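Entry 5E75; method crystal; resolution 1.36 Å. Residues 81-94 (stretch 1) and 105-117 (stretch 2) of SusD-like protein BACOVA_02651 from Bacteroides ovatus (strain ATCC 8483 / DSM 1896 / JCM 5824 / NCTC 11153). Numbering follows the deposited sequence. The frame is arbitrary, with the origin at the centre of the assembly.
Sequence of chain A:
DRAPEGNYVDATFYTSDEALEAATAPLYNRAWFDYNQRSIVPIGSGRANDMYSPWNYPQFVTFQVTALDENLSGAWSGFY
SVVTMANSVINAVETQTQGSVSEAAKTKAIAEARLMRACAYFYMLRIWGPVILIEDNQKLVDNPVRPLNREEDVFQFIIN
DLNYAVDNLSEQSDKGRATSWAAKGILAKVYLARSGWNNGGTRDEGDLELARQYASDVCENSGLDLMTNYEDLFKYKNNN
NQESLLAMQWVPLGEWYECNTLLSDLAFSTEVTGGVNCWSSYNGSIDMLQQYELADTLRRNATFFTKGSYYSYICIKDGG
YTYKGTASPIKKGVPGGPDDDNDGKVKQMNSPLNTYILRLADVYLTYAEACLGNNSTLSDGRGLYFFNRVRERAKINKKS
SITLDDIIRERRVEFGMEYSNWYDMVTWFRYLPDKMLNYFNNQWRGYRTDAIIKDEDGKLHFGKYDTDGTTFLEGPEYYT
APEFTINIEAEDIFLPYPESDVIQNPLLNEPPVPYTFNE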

ATOM      1  N   SER A  81       7.040  -1.658 -15.744  1.00 10.33           N
ATOM      2  CA  SER A  81       6.951  -0.350 -16.396  1.00 10.23           C
ATOM      3  C   SER A  81       7.678   0.719 -15.581  1.00 11.32           C
ATOM      4  O   SER A  81       8.352   1.596 -16.125  1.00 11.52           O
ATOM      5  N   VAL A  82       7.556   0.655 -14.259  1.00  9.77           N
ATOM      6  CA  VAL A  82       8.320   1.555 -13.399  1.00  9.07           C
ATOM      7  C   VAL A  82       9.824   1.326 -13.584  1.00 10.08           C
ATOM      8  O   VAL A  82      10.599   2.282 -13.738  1.00 10.05           O
ATOM      9  N   VAL A  83      10.246   0.068 -13.548  1.00 10.25           N
ATOM     10  CA  VAL A  83      11.651  -0.254 -13.676  1.00  9.20           C
ATOM     11  C   VAL A  83      12.189   0.241 -15.009  1.00  9.87           C
ATOM     12  O   VAL A  83      13.234   0.892 -15.048  1.00 10.68           O
ATOM     13  N   THR A  84      11.500  -0.075 -16.101  1.00  9.89           N
ATOM     14  CA  THR A  84      12.033   0.302 -17.412  1.00 10.59           C
ATOM     15  C   THR A  84      11.945   1.807 -17.640  1.00 10.93           C
ATOM     16  O   THR A  84      12.847   2.382 -18.264  1.00  9.91           O
ATOM     17  N   MET A  85      10.910   2.477 -17.144  1.00  9.89           N
ATOM     18  CA  MET A  85      10.919   3.950 -17.213  1.00 10.84           C
ATOM     19  C   MET A  85      12.075   4.574 -16.419  1.00 11.00           C
ATOM     20  O   MET A  85      12.707   5.544 -16.861  1.00 11.66           O
ATOM     21  N   ALA A  86      12.325   4.056 -15.222  1.00 10.26           N
ATOM     22  CA  ALA A  86      13.453   4.510 -14.414  1.00 10.33           C
ATOM     23  C   ALA A  86      14.751   4.348 -15.210  1.00  9.81           C
ATOM     24  O   ALA A  86      15.594   5.260 -15.256  1.00 10.54           O
ATOM     25  N   ASN A  87      14.925   3.180 -15.821  1.00 10.31           N
ATOM     26  CA  ASN A  87      16.132   2.928 -16.612  1.00 10.03           C
ATOM     27  C   ASN A  87      16.253   3.915 -17.786  1.00 10.16           C
ATOM     28  O   ASN A  87      17.343   4.421 -18.078  1.00 11.95           O
ATOM     29  N   SER A  88      15.130   4.217 -18.420  1.00 10.20           N
ATOM     30  CA  SER A  88      15.129   5.168 -19.528  1.00 10.63           C
ATOM     31  C   SER A  88      15.499   6.568 -19.061  1.00 13.01           C
ATOM     32  O   SER A  88      16.261   7.273 -19.745  1.00 13.79           O
ATOM     33  N   VAL A  89      14.968   6.994 -17.920  1.00 12.30           N
ATOM     34  CA  VAL A  89      15.343   8.282 -17.343  1.00 11.14           C
ATOM     35  C   VAL A  89      16.840   8.351 -17.044  1.00 13.10           C
ATOM     36  O   VAL A  89      17.501   9.336 -17.368  1.00 13.95           O
ATOM     37  N   ILE A  90      17.395   7.316 -16.427  1.00 11.02           N
ATOM     38  CA  ILE A  90      18.814   7.306 -16.101  1.00 12.17           C
ATOM     39  C   ILE A  90      19.630   7.435 -17.396  1.00 14.91           C
ATOM     40  O   ILE A  90      20.596   8.203 -17.455  1.00 16.47           O
ATOM     41  N   ASN A  91      19.218   6.710 -18.427  1.00 11.68           N
ATOM     42  CA  ASN A  91      19.888   6.788 -19.736  1.00 14.46           C
ATOM     43  C   ASN A  91      19.757   8.185 -20.337  1.00 15.10           C
ATOM     44  O   ASN A  91      20.728   8.715 -20.886  1.00 15.73           O
ATOM     45  N   ALA A  92      18.574   8.780 -20.256  1.00 14.27           N
ATOM     46  CA  ALA A  92      18.347  10.113 -20.827  1.00 13.96           C
ATOM     47  C   ALA A  92      19.198  11.177 -20.145  1.00 15.43           C
ATOM     48  O   ALA A  92      19.656  12.130 -20.799  1.00 14.06           O
ATOM     49  N   VAL A  93      19.400  11.052 -18.841  1.00 14.06           N
ATOM     50  CA  VAL A  93      20.246  11.995 -18.113  1.00 14.82           C
ATOM     51  C   VAL A  93      21.658  11.960 -18.695  1.00 19.88           C
ATOM     52  O   VAL A  93      22.314  13.000 -18.847  1.00 18.76           O
ATOM     53  N   GLU A  94      22.094  10.761 -19.062  1.00 19.85           N
ATOM     54  CA  GLU A  94      23.453  10.545 -19.525  1.00 26.12           C
ATOM     55  C   GLU A  94      23.619  10.760 -21.031  1.00 24.25           C
ATOM     56  O   GLU A  94      24.747  10.976 -21.473  1.00 35.69           O
ATOM     57  N   ALA A 105      20.258  18.928 -10.902  1.00 12.94           N
ATOM     58  CA  ALA A 105      19.080  18.403 -11.566  1.00 13.79           C
ATOM     59  C   ALA A 105      19.324  16.990 -12.105  1.00 12.82           C
ATOM     60  O   ALA A 105      18.433  16.139 -12.051  1.00 11.42           O
ATOM     61  N   LYS A 106      20.521  16.730 -12.609  1.00 11.32           N
ATOM     62  CA  LYS A 106      20.824  15.423 -13.174  1.00 11.27           C
ATOM     63  C   LYS A 106      20.790  14.348 -12.095  1.00 11.51           C
ATOM     64  O   LYS A 106      20.178  13.289 -12.273  1.00 10.97           O
ATOM     65  N   THR A 107      21.420  14.629 -10.968  1.00  9.83           N
ATOM     66  CA  THR A 107      21.450  13.682  -9.868  1.00 11.31           C
ATOM     67  C   THR A 107      20.093  13.532  -9.193  1.00 13.15           C
ATOM     68  O   THR A 107      19.752  12.442  -8.746  1.00 10.39           O
ATOM     69  N   LYS A 108      19.310  14.607  -9.133  1.00 10.43           N
ATOM     70  CA  LYS A 108      17.946  14.514  -8.626  1.00 11.83           C
ATOM     71  C   LYS A 108      17.116  13.587  -9.514  1.00 10.91           C
ATOM     72  O   LYS A 108      16.348  12.757  -9.013  1.00 10.29           O
ATOM     73  N   ALA A 109      17.261  13.715 -10.829  1.00  9.20           N
ATOM     74  CA  ALA A 109      16.496  12.880 -11.747  1.00  8.98           C
ATOM     75  C   ALA A 109      16.878  11.406 -11.624  1.00  9.90           C
ATOM     76  O   ALA A 109      16.008  10.523 -11.595  1.00  9.49           O
ATOM     77  N   ILE A 110      18.178  11.129 -11.554  1.00 10.01           N
ATOM     78  CA  ILE A 110      18.637   9.763 -11.339  1.00 10.05           C
ATOM     79  C   ILE A 110      18.117   9.252 -10.003  1.00 10.49           C
ATOM     80  O   ILE A 110      17.681   8.100  -9.902  1.00 10.22           O
ATOM     81  N   ALA A 111      18.149  10.100  -8.982  1.00  9.53           N
ATOM     82  CA  ALA A 111      17.681   9.693  -7.656  1.00  8.80           C
ATOM     83  C   ALA A 111      16.187   9.374  -7.641  1.00  9.72           C
ATOM     84  O   ALA A 111      15.771   8.409  -7.003  1.00  9.58           O
ATOM     85  N   GLU A 112      15.374  10.174  -8.335  1.00  9.59           N
ATOM     86  CA  GLU A 112      13.946   9.884  -8.391  1.00  8.80           C
ATOM     87  C   GLU A 112      13.705   8.577  -9.131  1.00 10.05           C
ATOM     88  O   GLU A 112      12.873   7.766  -8.704  1.00  9.37           O
ATOM     89  N   ALA A 113      14.419   8.360 -10.233  1.00  8.87           N
ATOM     90  CA  ALA A 113      14.310   7.122 -10.996  1.00  8.48           C
ATOM     91  C   ALA A 113      14.687   5.935 -10.106  1.00  9.51           C
ATOM     92  O   ALA A 113      13.955   4.949 -10.048  1.00  9.49           O
ATOM     93  N   ARG A 114      15.815   6.025  -9.405  1.00  9.44           N
ATOM     94  CA  ARG A 114      16.265   4.902  -8.595  1.00  8.88           C
ATOM     95  C   ARG A 114      15.346   4.675  -7.384  1.00  9.62           C
ATOM     96  O   ARG A 114      15.119   3.533  -6.981  1.00  9.29           O
ATOM     97  N   LEU A 115      14.778   5.739  -6.830  1.00  8.84           N
ATOM     98  CA  LEU A 115      13.793   5.585  -5.754  1.00  8.87           C
ATOM     99  C   LEU A 115      12.585   4.805  -6.238  1.00  9.60           C
ATOM    100  O   LEU A 115      12.101   3.899  -5.550  1.00  8.84           O
ATOM    101  N   MET A 116      12.074   5.151  -7.413  1.00  8.68           N
ATOM    102  CA  MET A 116      10.900   4.462  -7.928  1.00  8.62           C
ATOM    103  C   MET A 116      11.227   3.028  -8.291  1.00  9.07           C
ATOM    104  O   MET A 116      10.430   2.123  -8.020  1.00  9.32           O
ATOM    105  N   ARG A 117      12.393   2.791  -8.876  1.00  9.05           N
ATOM    106  CA  ARG A 117      12.817   1.439  -9.198  1.00  8.89           C
ATOM    107  C   ARG A 117      12.910   0.587  -7.928  1.00  8.35           C
ATOM    108  O   ARG A 117      12.482  -0.575  -7.910  1.00  8.93           O
TER

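How does the contact begin at the start of stretch 2? The two helices run nearly antiparallel, at 163°, so the first residues of stretch 2 meet the last of stretch 1. Ala-105 is out of reach, and Lys-106 makes the first touch with the aliphatic base of its side chain: its CB lies 3.7 Å from CG1 of Val-93. Its chi1 is m and chi2 is t. Thr-107 points away and Lys-108 is out of reach; the latter instead pairs along its own helix, NZ of Lys-108 forming a salt bridge, with a weak 3.4 Å hydrogen bond, to OE1 of Glu-112.

What fills the space one turn further on? Ala-109 points toward stretch 1, and its small side chain leaves room for two valines, both with chi1 t. CB of Ala-109 is 3.8 Å from CG2 of Val-93, while CG1 of Val-89 approaches the backbone, 3.8 Å from O of Ala-109. Ile-110 starts sideways, but its m, t rotamer brings the end of the side chain nearer. Its CD1 meets CG1 of Val-93 at 3.8 Å, and its CG2 lies 4.2 Å from CG1 of Ile-90, which has the same rotamer.

Where do the backbones come closest? The shortest CA separation in the register, 4.4 Å, joins Ala-113 and Ala-86. Both side chains point toward the opposing helix, and with only a methyl on each residue the chains can approach this tightly: CB of Ala-86 is 3.3 Å from O of Ala-113 and 3.9 Å from its CB. The methyl of Ala-113 also packs against Ile-90, CB to CG1 at 3.9 Å. Ile-90 is a knob in the hole formed by Ile-110, Ala-113, Arg-114 and Arg-117. Arg-114, chi1 m, contributes its aliphatic portion, CG lying 3.9 Å from CD1 of Ile-90.

How does the far end combine apolar and polar contacts? Met-116 points its CB toward stretch 1, 3.8 Å from CG1 of Val-82 (chi1 t), but its m, m, t side chain then leads away. Arg-117 does the reverse: starting sideways, its t, t, p side chain brings the guanidinium nearer, as a knob among Val-83, Ala-86, Asn-87 and Ile-90. Its NH1 donates the sole hydrogen bond across the stretches to OD1 of Asn-87, at 2.7 Å. That oxygen lies at the guanidinium edge, near its plane, whereas CD1 of Ile-90 covers one face, 3.8 Å from NH1. NE and NH2 of Arg-117 are satisfied elsewhere in the structure.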

ATOM      1  CB  SER A  81       5.489   0.050 -16.613  1.00 13.64           C
ATOM      2  OG  SER A  81       4.885  -0.717 -17.637  1.00 19.79           O
ATOM      3  CB  VAL A  82       7.940   1.405 -11.891  1.00  9.38           C
ATOM      4  CG1 VAL A  82       8.781   2.345 -11.039  1.00  9.77           C
ATOM      5  CG2 VAL A  82       6.467   1.692 -11.663  1.00 10.71           C
ATOM      6  CB  VAL A  83      11.892  -1.780 -13.553  1.00  9.47           C
ATOM      7  CG1 VAL A  83      13.347  -2.139 -13.882  1.00 10.69           C
ATOM      8  CG2 VAL A  83      11.485  -2.278 -12.146  1.00 10.08           C
ATOM      9  CB  THR A  84      11.392  -0.487 -18.548  1.00 15.00           C
ATOM     10  OG1 THR A  84      10.011  -0.224 -18.577  1.00 16.68           O
ATOM     11  CG2 THR A  84      11.613  -1.982 -18.373  1.00 18.94           C
ATOM     12  CB  MET A  85       9.594   4.572 -16.763  1.00 10.57           C
ATOM     13  CG  MET A  85       9.587   6.076 -17.041  1.00 12.57           C
ATOM     14  SD  MET A  85       8.107   6.960 -16.569  1.00 13.89           S
ATOM     15  CE  MET A  85       6.914   6.177 -17.616  1.00 14.77           C
ATOM     16  CB  ALA A  86      13.524   3.717 -13.102  1.00 11.14           C
ATOM     17  CB  ASN A  87      16.158   1.482 -17.106  1.00 10.24           C
ATOM     18  CG  ASN A  87      16.279   0.484 -15.981  1.00 10.55           C
ATOM     19  OD1 ASN A  87      16.624   0.841 -14.850  1.00 11.68           O
ATOM     20  ND2 ASN A  87      16.021  -0.776 -16.290  1.00 11.31           N
ATOM     21  CB  SER A  88      13.781   5.187 -20.221  1.00 13.44           C
ATOM     22  OG  SER A  88      13.562   3.988 -20.938  1.00 23.05           O
ATOM     23  CB  VAL A  89      14.535   8.567 -16.047  1.00 12.15           C
ATOM     24  CG1 VAL A  89      15.135   9.721 -15.247  1.00 13.87           C
ATOM     25  CG2 VAL A  89      13.104   8.852 -16.397  1.00 14.46           C
ATOM     26  CB  ILE A  90      19.186   6.042 -15.291  1.00 13.59           C
ATOM     27  CG1 ILE A  90      18.530   6.083 -13.905  1.00 14.86           C
ATOM     28  CG2 ILE A  90      20.697   5.910 -15.135  1.00 15.50           C
ATOM     29  CD1 ILE A  90      18.517   4.732 -13.215  1.00 15.34           C
ATOM     30  CB  ASN A  91      19.316   5.730 -20.693  1.00 13.75           C
ATOM     31  CG  ASN A  91      19.870   5.839 -22.124  1.00 19.80           C
ATOM     32  OD1 ASN A  91      20.988   5.422 -22.389  1.00 30.38           O
ATOM     33  ND2 ASN A  91      19.069   6.379 -23.039  1.00 25.56           N
ATOM     34  CB  ALA A  92      16.881  10.490 -20.755  1.00 18.25           C
ATOM     35  CB  VAL A  93      20.282  11.671 -16.607  1.00 14.05           C
ATOM     36  CG1 VAL A  93      21.411  12.447 -15.913  1.00 16.16           C
ATOM     37  CG2 VAL A  93      18.919  11.979 -15.983  1.00 14.67           C
ATOM     38  CB  GLU A  94      23.915   9.145 -19.098  1.00 28.06           C
ATOM     39  CG  GLU A  94      23.913   8.953 -17.572  1.00 37.39           C
ATOM     40  CD  GLU A  94      23.931   7.497 -17.130  1.00 46.72           C
ATOM     41  OE1 GLU A  94      23.683   6.602 -17.967  1.00 46.14           O
ATOM     42  OE2 GLU A  94      24.190   7.247 -15.931  1.00 48.40           O
ATOM     43  CB  ALA A 105      18.652  19.329 -12.664  1.00 14.09           C
ATOM     44  CB  LYS A 106      22.179  15.449 -13.895  1.00 12.14           C
ATOM     45  CG  LYS A 106      22.112  16.206 -15.214  1.00 13.93           C
ATOM     46  CD  LYS A 106      23.277  15.859 -16.126  1.00 23.26           C
ATOM     47  CE  LYS A 106      24.354  16.854 -16.032  1.00 34.22           C
ATOM     48  NZ  LYS A 106      25.450  16.477 -16.965  1.00 26.05           N
ATOM     49  CB  THR A 107      22.526  14.045  -8.818  1.00 13.80           C
ATOM     50  OG1 THR A 107      22.322  15.372  -8.312  1.00 15.05           O
ATOM     51  CG2 THR A 107      23.927  13.952  -9.428  1.00 13.88           C
ATOM     52  CB  LYS A 108      17.322  15.907  -8.551  1.00 14.27           C
ATOM     53  CG  LYS A 108      15.857  15.944  -8.161  1.00 22.04           C
ATOM     54  CD  LYS A 108      15.454  17.393  -7.957  1.00 28.39           C
ATOM     55  CE  LYS A 108      13.962  17.590  -8.073  1.00 39.77           C
ATOM     56  NZ  LYS A 108      13.385  17.170  -9.394  1.00 32.22           N
ATOM     57  CB  ALA A 109      16.696  13.357 -13.194  1.00  9.54           C
ATOM     58  CB  ILE A 110      20.174   9.657 -11.403  1.00  9.46           C
ATOM     59  CG1 ILE A 110      20.645   9.980 -12.828  1.00 12.26           C
ATOM     60  CG2 ILE A 110      20.643   8.258 -11.012  1.00 11.90           C
ATOM     61  CD1 ILE A 110      22.156  10.276 -12.925  1.00 13.31           C
ATOM     62  CB  ALA A 111      18.006  10.768  -6.618  1.00  9.77           C
ATOM     63  CB  GLU A 112      13.206  11.026  -9.072  1.00 10.93           C
ATOM     64  CG  GLU A 112      13.180  12.304  -8.262  1.00 13.48           C
ATOM     65  CD  GLU A 112      12.518  13.428  -9.028  1.00 17.89           C
ATOM     66  OE1 GLU A 112      13.087  13.888 -10.041  1.00 24.90           O
ATOM     67  OE2 GLU A 112      11.398  13.817  -8.668  1.00 14.16           O
ATOM     68  CB  ALA A 113      15.197   7.178 -12.219  1.00  9.76           C
ATOM     69  CB  ARG A 114      17.721   5.088  -8.170  1.00  9.91           C
ATOM     70  CG  ARG A 114      18.658   5.071  -9.368  1.00 11.56           C
ATOM     71  CD  ARG A 114      20.133   5.034  -8.985  1.00 10.94           C
ATOM     72  NE  ARG A 114      20.512   3.750  -8.407  1.00 11.48           N
ATOM     73  CZ  ARG A 114      21.759   3.403  -8.110  1.00 11.11           C
ATOM     74  NH1 ARG A 114      22.762   4.240  -8.343  1.00 14.84           N
ATOM     75  NH2 ARG A 114      22.001   2.210  -7.587  1.00 12.19           N
ATOM     76  CB  LEU A 115      13.363   6.959  -5.227  1.00 10.33           C
ATOM     77  CG  LEU A 115      12.221   7.004  -4.195  1.00 11.49           C
ATOM     78  CD1 LEU A 115      12.573   6.186  -2.973  1.00 11.88           C
ATOM     79  CD2 LEU A 115      11.847   8.433  -3.769  1.00 11.97           C
ATOM     80  CB  MET A 116      10.285   5.196  -9.117  1.00  9.35           C
ATOM     81  CG  MET A 116       9.716   6.542  -8.764  1.00 10.68           C
ATOM     82  SD  MET A 116       8.398   6.419  -7.563  1.00 10.91           S
ATOM     83  CE  MET A 116       7.839   8.114  -7.496  1.00 15.11           C
ATOM     84  CB  ARG A 117      14.163   1.488  -9.930  1.00  8.04           C
ATOM     85  CG  ARG A 117      14.641   0.143 -10.463  1.00  9.33           C
ATOM     86  CD  ARG A 117      15.824   0.277 -11.391  1.00  8.95           C
ATOM     87  NE  ARG A 117      17.031   0.696 -10.721  1.00  9.55           N
ATOM     88  CZ  ARG A 117      18.158   1.003 -11.360  1.00 11.29           C
ATOM     89  NH1 ARG A 117      18.232   0.937 -12.689  1.00 12.58           N
ATOM     90  NH2 ARG A 117      19.216   1.357 -10.663  1.00 12.51           N
TER